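Local coordinates for pesticidial crystal protein CRY2AA (PDB 1I5P) that kills dipteran and lepidopteran larvae as an insecticidal crystal toxin, binding midgut epithelial cells and promoting their colloid-osmotic lysis, at residues L442-I447 with N505-T510; R524-N529 with G614-L619; S550-S555 with G584-D589. All coordinates share one frame; numbering follows the deposited sequence.

Contact 1 (L442-I447 with N505-T510); sequences LHYNQI and NNQTRT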
ATOM      1  N   LEU A 442     -18.980  -5.122  -3.283  1.00 17.60           N
ATOM      2  CA  LEU A 442     -18.881  -6.545  -2.971  1.00 18.91           C
ATOM      3  C   LEU A 442     -18.430  -6.772  -1.537  1.00 18.45           C
ATOM      4  O   LEU A 442     -17.765  -5.920  -0.948  1.00 16.55           O
ATOM      5  CB  LEU A 442     -17.889  -7.232  -3.909  1.00 20.54           C
ATOM      6  CG  LEU A 442     -18.335  -7.515  -5.339  1.00 22.58           C
ATOM      7  CD1 LEU A 442     -18.846  -6.248  -5.988  1.00 26.20           C
ATOM      8  CD2 LEU A 442     -17.157  -8.079  -6.113  1.00 25.51           C
ATOM      9  N   HIS A 443     -18.804  -7.917  -0.968  1.00 17.18           N
ATOM     10  CA  HIS A 443     -18.382  -8.240   0.386  1.00 16.11           C
ATOM     11  C   HIS A 443     -17.086  -9.026   0.268  1.00 17.12           C
ATOM     12  O   HIS A 443     -16.606  -9.270  -0.845  1.00 14.93           O
ATOM     13  CB  HIS A 443     -19.459  -9.049   1.130  1.00 17.33           C
ATOM     14  CG  HIS A 443     -19.771 -10.381   0.518  1.00 16.66           C
ATOM     15  ND1 HIS A 443     -18.910 -11.455   0.589  1.00 16.54           N
ATOM     16  CD2 HIS A 443     -20.864 -10.818  -0.150  1.00 14.05           C
ATOM     17  CE1 HIS A 443     -19.461 -12.498  -0.006  1.00 16.29           C
ATOM     18  NE2 HIS A 443     -20.647 -12.138  -0.464  1.00 15.70           N
ATOM     19  N   TYR A 444     -16.511  -9.413   1.404  1.00 17.90           N
ATOM     20  CA  TYR A 444     -15.255 -10.156   1.417  1.00 16.68           C
ATOM     21  C   TYR A 444     -15.310 -11.383   0.501  1.00 18.97           C
ATOM     22  O   TYR A 444     -16.176 -12.247   0.649  1.00 18.31           O
ATOM     23  CB  TYR A 444     -14.923 -10.590   2.845  1.00 18.48           C
ATOM     24  CG  TYR A 444     -13.521 -11.132   3.014  1.00 16.46           C
ATOM     25  CD1 TYR A 444     -12.420 -10.270   3.070  1.00 16.98           C
ATOM     26  CD2 TYR A 444     -13.293 -12.505   3.116  1.00 13.47           C
ATOM     27  CE1 TYR A 444     -11.121 -10.767   3.229  1.00 15.82           C
ATOM     28  CE2 TYR A 444     -12.002 -13.015   3.272  1.00 14.56           C
ATOM     29  CZ  TYR A 444     -10.922 -12.137   3.331  1.00 14.89           C
ATOM     30  OH  TYR A 444      -9.653 -12.634   3.499  1.00 12.24           O
ATOM     31  N   ASN A 445     -14.378 -11.441  -0.449  1.00 16.83           N
ATOM     32  CA  ASN A 445     -14.289 -12.544  -1.398  1.00 18.22           C
ATOM     33  C   ASN A 445     -15.599 -12.906  -2.080  1.00 19.00           C
ATOM     34  O   ASN A 445     -15.830 -14.068  -2.409  1.00 17.13           O
ATOM     35  CB  ASN A 445     -13.716 -13.794  -0.715  1.00 17.43           C
ATOM     36  CG  ASN A 445     -12.235 -13.670  -0.428  1.00 17.52           C
ATOM     37  OD1 ASN A 445     -11.621 -14.574   0.143  1.00 18.67           O
ATOM     38  ND2 ASN A 445     -11.649 -12.547  -0.827  1.00 12.50           N
ATOM     39  N   GLN A 446     -16.461 -11.923  -2.293  1.00 19.85           N
ATOM     40  CA  GLN A 446     -17.711 -12.209  -2.969  1.00 19.57           C
ATOM     41  C   GLN A 446     -17.429 -12.518  -4.423  1.00 21.54           C
ATOM     42  O   GLN A 446     -16.671 -11.808  -5.082  1.00 21.53           O
ATOM     43  CB  GLN A 446     -18.670 -11.023  -2.890  1.00 20.64           C
ATOM     44  CG  GLN A 446     -19.841 -11.129  -3.863  1.00 21.47           C
ATOM     45  CD  GLN A 446     -20.986 -10.207  -3.507  1.00 21.09           C
ATOM     46  OE1 GLN A 446     -20.777  -9.103  -3.000  1.00 20.49           O
ATOM     47  NE2 GLN A 446     -22.205 -10.648  -3.786  1.00 21.60           N
ATOM     48  N   ILE A 447     -18.033 -13.590  -4.918  1.00 21.42           N
ATOM     49  CA  ILE A 447     -17.857 -13.971  -6.304  1.00 22.72           C
ATOM     50  C   ILE A 447     -19.094 -13.520  -7.068  1.00 23.47           C
ATOM     51  O   ILE A 447     -20.155 -14.133  -6.973  1.00 21.92           O
ATOM     52  CB  ILE A 447     -17.685 -15.495  -6.453  1.00 24.66           C
ATOM     53  CG1 ILE A 447     -16.457 -15.958  -5.660  1.00 25.84           C
ATOM     54  CG2 ILE A 447     -17.544 -15.858  -7.922  1.00 22.42           C
ATOM     55  CD1 ILE A 447     -15.143 -15.320  -6.105  1.00 25.22           C
ATOM     56  N   ASN A 505     -15.795 -16.251   8.466  1.00 17.73           N
ATOM     57  CA  ASN A 505     -17.189 -16.658   8.328  1.00 18.66           C
ATOM     58  C   ASN A 505     -18.041 -15.396   8.205  1.00 19.26           C
ATOM     59  O   ASN A 505     -17.515 -14.285   8.296  1.00 18.58           O
ATOM     60  CB  ASN A 505     -17.638 -17.509   9.527  1.00 19.90           C
ATOM     61  CG  ASN A 505     -17.503 -16.790  10.853  1.00 20.66           C
ATOM     62  OD1 ASN A 505     -17.751 -17.377  11.906  1.00 25.04           O
ATOM     63  ND2 ASN A 505     -17.116 -15.526  10.815  1.00 19.49           N
ATOM     64  N   ASN A 506     -19.345 -15.555   7.996  1.00 21.06           N
ATOM     65  CA  ASN A 506     -20.222 -14.400   7.847  1.00 20.49           C
ATOM     66  C   ASN A 506     -19.643 -13.501   6.752  1.00 19.52           C
ATOM     67  O   ASN A 506     -19.642 -12.278   6.873  1.00 19.06           O
ATOM     68  CB  ASN A 506     -20.298 -13.613   9.164  1.00 21.01           C
ATOM     69  CG  ASN A 506     -20.969 -14.395  10.287  1.00 22.79           C
ATOM     70  OD1 ASN A 506     -20.844 -14.043  11.464  1.00 22.38           O
ATOM     71  ND2 ASN A 506     -21.692 -15.446   9.929  1.00 18.38           N
ATOM     72  N   GLN A 507     -19.146 -14.109   5.680  1.00 19.44           N
ATOM     73  CA  GLN A 507     -18.542 -13.340   4.592  1.00 20.00           C
ATOM     74  C   GLN A 507     -19.479 -12.355   3.902  1.00 20.43           C
ATOM     75  O   GLN A 507     -19.029 -11.317   3.417  1.00 18.10           O
ATOM     76  CB  GLN A 507     -17.925 -14.280   3.553  1.00 19.83           C
ATOM     77  CG  GLN A 507     -16.715 -15.039   4.078  1.00 21.71           C
ATOM     78  CD  GLN A 507     -16.156 -16.024   3.072  1.00 24.67           C
ATOM     79  OE1 GLN A 507     -15.168 -15.746   2.384  1.00 22.96           O
ATOM     80  NE2 GLN A 507     -16.788 -17.187   2.979  1.00 21.83           N
ATOM     81  N   THR A 508     -20.774 -12.659   3.865  1.00 19.05           N
ATOM     82  CA  THR A 508     -21.717 -11.759   3.209  1.00 18.60           C
ATOM     83  C   THR A 508     -21.935 -10.488   4.015  1.00 19.57           C
ATOM     84  O   THR A 508     -22.460  -9.503   3.494  1.00 19.51           O
ATOM     85  CB  THR A 508     -23.089 -12.419   2.999  1.00 19.15           C
ATOM     86  OG1 THR A 508     -23.670 -12.723   4.272  1.00 21.76           O
ATOM     87  CG2 THR A 508     -22.947 -13.689   2.176  1.00 16.83           C
ATOM     88  N   ARG A 509     -21.533 -10.519   5.283  1.00 19.98           N
ATOM     89  CA  ARG A 509     -21.685  -9.369   6.162  1.00 19.91           C
ATOM     90  C   ARG A 509     -20.324  -8.787   6.542  1.00 18.94           C
ATOM     91  O   ARG A 509     -20.222  -7.995   7.474  1.00 18.86           O
ATOM     92  CB  ARG A 509     -22.445  -9.769   7.431  1.00 23.81           C
ATOM     93  CG  ARG A 509     -23.807 -10.435   7.189  1.00 30.42           C
ATOM     94  CD  ARG A 509     -24.911  -9.423   6.932  1.00 33.15           C
ATOM     95  NE  ARG A 509     -25.041  -8.477   8.037  1.00 37.71           N
ATOM     96  CZ  ARG A 509     -25.476  -8.791   9.254  1.00 40.50           C
ATOM     97  NH1 ARG A 509     -25.836 -10.037   9.538  1.00 43.16           N
ATOM     98  NH2 ARG A 509     -25.530  -7.857  10.193  1.00 41.94           N
ATOM     99  N   THR A 510     -19.280  -9.176   5.818  1.00 18.85           N
ATOM    100  CA  THR A 510     -17.928  -8.686   6.092  1.00 18.53           C
ATOM    101  C   THR A 510     -17.394  -7.958   4.866  1.00 17.70           C
ATOM    102  O   THR A 510     -17.400  -8.502   3.764  1.00 16.60           O
ATOM    103  CB  THR A 510     -16.973  -9.851   6.448  1.00 20.77           C
ATOM    104  OG1 THR A 510     -17.429 -10.488   7.648  1.00 23.00           O
ATOM    105  CG2 THR A 510     -15.549  -9.337   6.660  1.00 19.39           C
TER
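His443 lays its imidazole against the short 3-10 turn at Gln507 and Thr508. At the root of the side chain, His443 CB touches two carbonyl oxygens, Gln507 O at 3.2 Å and Thr510 O at 3.4 Å. CG stands between the backbone N and the carbonyl carbon (chi1 62°). His443 CG lies 3.1 Å from Gln507 O, while His443 ND1 gives its hydrogen to Tyr444 O, 2.8 Å away and above the plane of that carbonyl. Gln507 O is just as near to ND1, but the angle is poor and the approach is no hydrogen bond. His443 CD2 rests on Thr508 CA at 3.6 Å, and His443 NE2 meets Thr508 CG2 at 3.8 Å. Taken as a whole, the ring is sandwiched: Thr508 CA sits over the centre of one face in a CH-pi contact, and Gln446 CB over the centre of the other, so the ring is gripped on both sides as well as by its bond through ND1.

The backbones are tied by one nearly straight hydrogen bond, Tyr444 N to Thr510 O, 2.7 Å with an angle of 165°. The Tyr444 ring presents its edge at CD2 to Gln507 OE1, the ring and amide planes being 52° apart. Within 505-510, Asn506 O accepts from Arg509 N on one face of its plane and from Thr510 OG1 on the other.

Tyr444 OH reaches on to Ile499 O, and both Tyr444 and Thr510 pack on Leu523 of strand 522-525. Leu442 leans instead on Phe295 and Leu299 of helix 293-300. The contact thus joins the loop between helix 435-438 and strand 462-469, in the middle-domain part of the chain, to the turn that leads into strand 510-513 of the C-terminal domain.

Contact 2 (R524-N529 with G614-L619); sequences RFEQSN and GTPFDL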
ATOM      1  N   ARG A 524     -14.124  -4.906   7.941  1.00 17.10           N
ATOM      2  CA  ARG A 524     -15.260  -4.459   8.734  1.00 19.10           C
ATOM      3  C   ARG A 524     -16.276  -5.573   8.951  1.00 17.48           C
ATOM      4  O   ARG A 524     -16.869  -6.081   7.997  1.00 18.45           O
ATOM      5  CB  ARG A 524     -15.948  -3.263   8.066  1.00 18.59           C
ATOM      6  CG  ARG A 524     -17.074  -2.675   8.908  1.00 21.32           C
ATOM      7  CD  ARG A 524     -17.785  -1.509   8.223  1.00 20.38           C
ATOM      8  NE  ARG A 524     -18.545  -1.917   7.041  1.00 19.66           N
ATOM      9  CZ  ARG A 524     -18.263  -1.532   5.799  1.00 20.62           C
ATOM     10  NH1 ARG A 524     -17.232  -0.729   5.568  1.00 21.75           N
ATOM     11  NH2 ARG A 524     -19.021  -1.932   4.790  1.00 18.57           N
ATOM     12  N   PHE A 525     -16.465  -5.950  10.209  1.00 17.31           N
ATOM     13  CA  PHE A 525     -17.425  -6.989  10.567  1.00 19.76           C
ATOM     14  C   PHE A 525     -18.760  -6.320  10.887  1.00 20.82           C
ATOM     15  O   PHE A 525     -18.847  -5.484  11.787  1.00 20.22           O
ATOM     16  CB  PHE A 525     -16.942  -7.774  11.796  1.00 17.57           C
ATOM     17  CG  PHE A 525     -15.610  -8.449  11.610  1.00 17.65           C
ATOM     18  CD1 PHE A 525     -14.581  -8.247  12.528  1.00 17.96           C
ATOM     19  CD2 PHE A 525     -15.379  -9.284  10.521  1.00 16.39           C
ATOM     20  CE1 PHE A 525     -13.340  -8.867  12.362  1.00 16.60           C
ATOM     21  CE2 PHE A 525     -14.140  -9.909  10.345  1.00 16.85           C
ATOM     22  CZ  PHE A 525     -13.120  -9.698  11.269  1.00 14.50           C
ATOM     23  N   GLU A 526     -19.799  -6.676  10.142  1.00 21.51           N
ATOM     24  CA  GLU A 526     -21.117  -6.097  10.370  1.00 23.08           C
ATOM     25  C   GLU A 526     -22.035  -7.081  11.076  1.00 24.61           C
ATOM     26  O   GLU A 526     -23.121  -6.715  11.521  1.00 26.06           O
ATOM     27  CB  GLU A 526     -21.740  -5.659   9.042  1.00 21.08           C
ATOM     28  CG  GLU A 526     -21.071  -4.439   8.434  1.00 20.74           C
ATOM     29  CD  GLU A 526     -21.727  -3.989   7.144  1.00 21.78           C
ATOM     30  OE1 GLU A 526     -22.828  -4.482   6.825  1.00 23.03           O
ATOM     31  OE2 GLU A 526     -21.143  -3.128   6.451  1.00 23.50           O
ATOM     32  N   GLN A 527     -21.593  -8.331  11.170  1.00 25.10           N
ATOM     33  CA  GLN A 527     -22.365  -9.371  11.836  1.00 24.92           C
ATOM     34  C   GLN A 527     -21.638  -9.838  13.091  1.00 24.88           C
ATOM     35  O   GLN A 527     -20.449 -10.157  13.053  1.00 23.07           O
ATOM     36  CB  GLN A 527     -22.595 -10.550  10.888  1.00 27.09           C
ATOM     37  CG  GLN A 527     -23.192 -11.777  11.560  1.00 28.56           C
ATOM     38  CD  GLN A 527     -23.767 -12.763  10.567  1.00 31.76           C
ATOM     39  OE1 GLN A 527     -23.490 -12.692   9.368  1.00 33.05           O
ATOM     40  NE2 GLN A 527     -24.567 -13.700  11.061  1.00 32.34           N
ATOM     41  N   SER A 528     -22.359  -9.875  14.203  1.00 23.88           N
ATOM     42  CA  SER A 528     -21.776 -10.294  15.467  1.00 22.45           C
ATOM     43  C   SER A 528     -21.337 -11.760  15.406  1.00 21.16           C
ATOM     44  O   SER A 528     -21.855 -12.545  14.612  1.00 22.39           O
ATOM     45  CB  SER A 528     -22.785 -10.079  16.600  1.00 21.37           C
ATOM     46  OG  SER A 528     -22.152 -10.132  17.865  1.00 19.16           O
ATOM     47  N   ASN A 529     -20.364 -12.110  16.239  1.00 20.86           N
ATOM     48  CA  ASN A 529     -19.827 -13.465  16.299  1.00 20.93           C
ATOM     49  C   ASN A 529     -19.168 -13.914  14.994  1.00 22.03           C
ATOM     50  O   ASN A 529     -19.369 -15.038  14.517  1.00 19.23           O
ATOM     51  CB  ASN A 529     -20.917 -14.460  16.701  1.00 21.00           C
ATOM     52  CG  ASN A 529     -20.348 -15.798  17.124  1.00 25.27           C
ATOM     53  OD1 ASN A 529     -19.167 -15.903  17.473  1.00 23.70           O
ATOM     54  ND2 ASN A 529     -21.184 -16.828  17.114  1.00 23.37           N
ATOM     55  N   GLY A 614     -23.977  -3.591  18.231  1.00 33.64           N
ATOM     56  CA  GLY A 614     -24.600  -3.783  16.935  1.00 32.30           C
ATOM     57  C   GLY A 614     -23.883  -2.977  15.866  1.00 32.08           C
ATOM     58  O   GLY A 614     -24.095  -3.182  14.668  1.00 31.99           O
ATOM     59  N   THR A 615     -23.041  -2.043  16.301  1.00 29.32           N
ATOM     60  CA  THR A 615     -22.269  -1.221  15.376  1.00 28.21           C
ATOM     61  C   THR A 615     -21.133  -2.055  14.789  1.00 26.31           C
ATOM     62  O   THR A 615     -20.607  -2.953  15.448  1.00 25.93           O
ATOM     63  CB  THR A 615     -21.673   0.002  16.083  1.00 29.17           C
ATOM     64  OG1 THR A 615     -21.214  -0.381  17.384  1.00 32.76           O
ATOM     65  CG2 THR A 615     -22.714   1.099  16.216  1.00 30.98           C
ATOM     66  N   PRO A 616     -20.731  -1.757  13.545  1.00 24.91           N
ATOM     67  CA  PRO A 616     -19.658  -2.483  12.863  1.00 24.82           C
ATOM     68  C   PRO A 616     -18.348  -2.432  13.623  1.00 23.12           C
ATOM     69  O   PRO A 616     -18.134  -1.548  14.449  1.00 21.95           O
ATOM     70  CB  PRO A 616     -19.566  -1.776  11.512  1.00 24.68           C
ATOM     71  CG  PRO A 616     -20.965  -1.261  11.312  1.00 27.00           C
ATOM     72  CD  PRO A 616     -21.250  -0.691  12.675  1.00 24.79           C
ATOM     73  N   PHE A 617     -17.478  -3.394  13.339  1.00 21.04           N
ATOM     74  CA  PHE A 617     -16.168  -3.468  13.973  1.00 20.39           C
ATOM     75  C   PHE A 617     -15.116  -3.488  12.872  1.00 19.43           C
ATOM     76  O   PHE A 617     -15.245  -4.219  11.891  1.00 19.91           O
ATOM     77  CB  PHE A 617     -16.062  -4.740  14.819  1.00 19.54           C
ATOM     78  CG  PHE A 617     -14.721  -4.936  15.482  1.00 20.05           C
ATOM     79  CD1 PHE A 617     -14.543  -4.616  16.826  1.00 18.70           C
ATOM     80  CD2 PHE A 617     -13.645  -5.479  14.775  1.00 18.75           C
ATOM     81  CE1 PHE A 617     -13.325  -4.837  17.459  1.00 19.23           C
ATOM     82  CE2 PHE A 617     -12.419  -5.704  15.401  1.00 16.15           C
ATOM     83  CZ  PHE A 617     -12.260  -5.383  16.745  1.00 18.94           C
ATOM     84  N   ASP A 618     -14.077  -2.677  13.029  1.00 18.38           N
ATOM     85  CA  ASP A 618     -12.999  -2.628  12.046  1.00 18.65           C
ATOM     86  C   ASP A 618     -11.734  -3.283  12.582  1.00 17.62           C
ATOM     87  O   ASP A 618     -11.137  -2.796  13.539  1.00 15.98           O
ATOM     88  CB  ASP A 618     -12.668  -1.180  11.669  1.00 20.18           C
ATOM     89  CG  ASP A 618     -13.564  -0.635  10.565  1.00 21.85           C
ATOM     90  OD1 ASP A 618     -13.308  -0.930   9.379  1.00 19.38           O
ATOM     91  OD2 ASP A 618     -14.524   0.092  10.889  1.00 25.02           O
ATOM     92  N   LEU A 619     -11.333  -4.392  11.968  1.00 17.09           N
ATOM     93  CA  LEU A 619     -10.101  -5.073  12.354  1.00 16.24           C
ATOM     94  C   LEU A 619      -9.110  -4.411  11.395  1.00 14.31           C
ATOM     95  O   LEU A 619      -9.118  -4.700  10.195  1.00 13.74           O
ATOM     96  CB  LEU A 619     -10.188  -6.571  12.052  1.00 15.72           C
ATOM     97  CG  LEU A 619      -9.516  -7.558  13.014  1.00 19.91           C
ATOM     98  CD1 LEU A 619      -9.038  -8.752  12.204  1.00 15.38           C
ATOM     99  CD2 LEU A 619      -8.351  -6.921  13.760  1.00 16.07           C
TER
HETATM  100  O   HOH W   1     -23.428  -4.261  12.399  1.00 18.13           O
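Phe525 and Phe617 face each other as an antiparallel hydrogen-bonded pair, and the N-H and C=O of each residue are used across it. Phe525 N donates to Phe617 O at 2.7 Å, in the carbonyl plane, and Phe617 N donates back to Phe525 O at 2.9 Å. Each acceptor also takes a CA-H...O contact, Phe617 O from Arg524 CA and Phe525 O from Pro616 CA. Past Glu526 and Pro616 the chains part, and one water bridges them by donating to Glu526 O and Gly614 O, at 2.6 Å each.

On the Arg524 side of the sheet, a salt bridge within 524-529 brings Arg524 NE to the anti lone pair of Glu526 OE2 at 2.9 Å. NH2 grips the same oxygen, side-on and close to the guanidinium plane. Arg524 CG runs beside Pro616 CB at 3.7 Å. Asp618 OD1 touches Arg524 CB but finds its polar partner in Ser522 OG.

The other face is apolar: Phe617 CD2 lies at the edge of the Phe525 ring, 3.7 Å from Phe525 CD1, and Leu619 CB packs on CE1. These three cover Ile607 and Val609 of strand 602-610 and Ala532 and Tyr534 of strand 530-537, the two-sheet packing of the jelly-roll beta sandwich that forms the C-terminal domain of delta-endotoxins.

Contact 3 (S550-S555 with G584-D589); sequences SSIGNS and GARFSD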
ATOM      1  N   SER A 550     -10.964  -0.437  15.386  1.00 17.16           N
ATOM      2  CA  SER A 550     -11.824   0.725  15.533  1.00 18.75           C
ATOM      3  C   SER A 550     -13.202   0.184  15.885  1.00 19.41           C
ATOM      4  O   SER A 550     -13.699  -0.734  15.233  1.00 19.22           O
ATOM      5  CB  SER A 550     -11.898   1.527  14.233  1.00 15.94           C
ATOM      6  OG  SER A 550     -12.768   2.638  14.387  1.00 16.15           O
ATOM      7  N   SER A 551     -13.811   0.745  16.921  1.00 20.94           N
ATOM      8  CA  SER A 551     -15.126   0.295  17.346  1.00 24.01           C
ATOM      9  C   SER A 551     -15.935   1.478  17.866  1.00 24.48           C
ATOM     10  O   SER A 551     -15.806   1.867  19.028  1.00 22.39           O
ATOM     11  CB  SER A 551     -14.979  -0.770  18.441  1.00 23.92           C
ATOM     12  OG  SER A 551     -16.239  -1.293  18.828  1.00 27.20           O
ATOM     13  N   ILE A 552     -16.752   2.060  16.996  1.00 25.78           N
ATOM     14  CA  ILE A 552     -17.581   3.187  17.395  1.00 27.58           C
ATOM     15  C   ILE A 552     -18.813   2.587  18.054  1.00 28.04           C
ATOM     16  O   ILE A 552     -19.917   2.620  17.515  1.00 28.67           O
ATOM     17  CB  ILE A 552     -17.992   4.041  16.190  1.00 26.65           C
ATOM     18  CG1 ILE A 552     -16.788   4.250  15.267  1.00 24.15           C
ATOM     19  CG2 ILE A 552     -18.534   5.381  16.672  1.00 23.26           C
ATOM     20  CD1 ILE A 552     -15.579   4.861  15.958  1.00 21.71           C
ATOM     21  N   GLY A 553     -18.582   2.020  19.230  1.00 30.09           N
ATOM     22  CA  GLY A 553     -19.622   1.366  19.996  1.00 30.45           C
ATOM     23  C   GLY A 553     -18.905   0.275  20.761  1.00 31.72           C
ATOM     24  O   GLY A 553     -17.684   0.154  20.651  1.00 28.67           O
ATOM     25  N   ASN A 554     -19.636  -0.518  21.536  1.00 33.58           N
ATOM     26  CA  ASN A 554     -19.006  -1.588  22.296  1.00 34.03           C
ATOM     27  C   ASN A 554     -18.904  -2.886  21.519  1.00 32.73           C
ATOM     28  O   ASN A 554     -19.784  -3.235  20.731  1.00 32.03           O
ATOM     29  CB  ASN A 554     -19.755  -1.847  23.598  1.00 38.82           C
ATOM     30  CG  ASN A 554     -19.481  -0.797  24.644  1.00 43.30           C
ATOM     31  OD1 ASN A 554     -18.333  -0.442  24.902  1.00 46.79           O
ATOM     32  ND2 ASN A 554     -20.543  -0.297  25.266  1.00 46.58           N
ATOM     33  N   SER A 555     -17.808  -3.591  21.759  1.00 29.73           N
ATOM     34  CA  SER A 555     -17.549  -4.860  21.111  1.00 28.38           C
ATOM     35  C   SER A 555     -16.683  -5.711  22.030  1.00 25.93           C
ATOM     36  O   SER A 555     -16.062  -5.199  22.964  1.00 25.73           O
ATOM     37  CB  SER A 555     -16.846  -4.633  19.769  1.00 28.37           C
ATOM     38  OG  SER A 555     -15.690  -3.828  19.925  1.00 34.06           O
ATOM     39  N   GLY A 584     -13.466   7.375   8.776  1.00 19.93           N
ATOM     40  CA  GLY A 584     -14.503   7.048   9.742  1.00 21.74           C
ATOM     41  C   GLY A 584     -14.031   6.204  10.915  1.00 22.43           C
ATOM     42  O   GLY A 584     -14.637   6.227  11.986  1.00 22.38           O
ATOM     43  N   ALA A 585     -12.949   5.458  10.726  1.00 20.63           N
ATOM     44  CA  ALA A 585     -12.426   4.615  11.794  1.00 19.54           C
ATOM     45  C   ALA A 585     -11.511   5.405  12.729  1.00 17.85           C
ATOM     46  O   ALA A 585     -10.774   6.284  12.293  1.00 19.60           O
ATOM     47  CB  ALA A 585     -11.669   3.424  11.202  1.00 17.37           C
ATOM     48  N   ARG A 586     -11.582   5.099  14.019  1.00 17.37           N
ATOM     49  CA  ARG A 586     -10.740   5.751  15.018  1.00 19.86           C
ATOM     50  C   ARG A 586     -10.024   4.623  15.738  1.00 20.77           C
ATOM     51  O   ARG A 586     -10.511   4.092  16.739  1.00 20.13           O
ATOM     52  CB  ARG A 586     -11.585   6.554  16.004  1.00 22.59           C
ATOM     53  CG  ARG A 586     -12.196   7.797  15.401  1.00 28.06           C
ATOM     54  CD  ARG A 586     -13.185   8.420  16.356  1.00 32.75           C
ATOM     55  NE  ARG A 586     -14.398   8.807  15.654  1.00 36.89           N
ATOM     56  CZ  ARG A 586     -15.570   8.999  16.243  1.00 39.34           C
ATOM     57  NH1 ARG A 586     -15.692   8.840  17.556  1.00 40.46           N
ATOM     58  NH2 ARG A 586     -16.625   9.340  15.516  1.00 42.81           N
ATOM     59  N   PHE A 587      -8.860   4.262  15.216  1.00 19.77           N
ATOM     60  CA  PHE A 587      -8.107   3.154  15.764  1.00 18.98           C
ATOM     61  C   PHE A 587      -7.558   3.324  17.168  1.00 19.89           C
ATOM     62  O   PHE A 587      -7.371   4.433  17.674  1.00 18.92           O
ATOM     63  CB  PHE A 587      -6.971   2.764  14.798  1.00 16.71           C
ATOM     64  CG  PHE A 587      -5.647   3.431  15.087  1.00 16.69           C
ATOM     65  CD1 PHE A 587      -4.819   2.967  16.109  1.00 13.85           C
ATOM     66  CD2 PHE A 587      -5.213   4.505  14.316  1.00 18.39           C
ATOM     67  CE1 PHE A 587      -3.582   3.562  16.356  1.00 14.50           C
ATOM     68  CE2 PHE A 587      -3.975   5.109  14.556  1.00 16.41           C
ATOM     69  CZ  PHE A 587      -3.160   4.635  15.577  1.00 12.59           C
ATOM     70  N   SER A 588      -7.316   2.177  17.784  1.00 19.94           N
ATOM     71  CA  SER A 588      -6.732   2.084  19.104  1.00 19.73           C
ATOM     72  C   SER A 588      -6.022   0.743  19.082  1.00 18.49           C
ATOM     73  O   SER A 588      -6.524  -0.213  18.489  1.00 19.13           O
ATOM     74  CB  SER A 588      -7.802   2.083  20.189  1.00 19.87           C
ATOM     75  OG  SER A 588      -7.190   2.055  21.466  1.00 17.30           O
ATOM     76  N   ASP A 589      -4.852   0.669  19.703  1.00 17.92           N
ATOM     77  CA  ASP A 589      -4.109  -0.582  19.742  1.00 16.96           C
ATOM     78  C   ASP A 589      -4.447  -1.325  21.022  1.00 16.16           C
ATOM     79  O   ASP A 589      -4.156  -0.855  22.116  1.00 14.32           O
ATOM     80  CB  ASP A 589      -2.605  -0.312  19.657  1.00 16.00           C
ATOM     81  CG  ASP A 589      -2.201   0.283  18.324  1.00 16.26           C
ATOM     82  OD1 ASP A 589      -2.956   0.098  17.348  1.00 15.77           O
ATOM     83  OD2 ASP A 589      -1.132   0.924  18.249  1.00 16.70           O
TER
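Ser550, at the end of strand 541-550, passes Phe587 with their CA atoms 4.4 Å apart, after which the chain folds away from its neighbour through an inverse gamma turn centred on Ile552. The link across the gap is made by a side chain: Arg586 N donates to Ser550 OG at 2.8 Å, with an angle of 150°. OG stands anti to its own backbone N (chi1 179°), a setting that carries it to the peptide between Ala585 and Arg586. Ser550 OG also lies 3.3 Å from Ala585 CA, and Ser550 CB packs against the methyl CB of Ala585 at 3.6 Å.

Ile552 meets the Arg586 side chain. Its tip, CD1, hangs over one face of the Arg586 guanidinium, 4.0 Å above the plane and displaced toward the rim, the two side chains crossing at about a right angle. Ile552 CD1 is 4.1 Å from both NE and CZ of Arg586. The polar end of that arginine is held elsewhere, NH1 donating to Thr574 O. Within its own loop, Ser551 OG donates to Gly553 O over a distance of 2.7 Å, the donor standing above the carbonyl plane.

Thr573 OG1, in the loop after strand 564-571, bonds to both Ser551 N and Arg586 O and so spans the two segments from outside, while Ser550 and Phe587 rest on Met620 of strand 617-626. Further along strand 585-597, Asp589 forms salt bridges with Arg548 of strand 541-550 and with Lys263, a little beyond helix 238-259.

Overall arrangement
Contact 1 closes before contact 2 opens along the chain, and contact 3 is nested inside the loop that contact 2 closes. Contact 2 lies between the others, its centre about 12 Å from that of contact 1 and about 10 Å from that of contact 3; the centres of contacts 1 and 3 are about 21 Å apart, and the two do not touch. Glu526 N bonds to Arg509 O and Asp618 N to Ser550 O, continuing through one mixed sheet that includes strands 510-513, 522-525, 617-626, 541-550 and 585-597. Contacts 2 and 3 are thus internal to the C-terminal beta sandwich, whereas contact 1 fastens that sandwich to the middle domain.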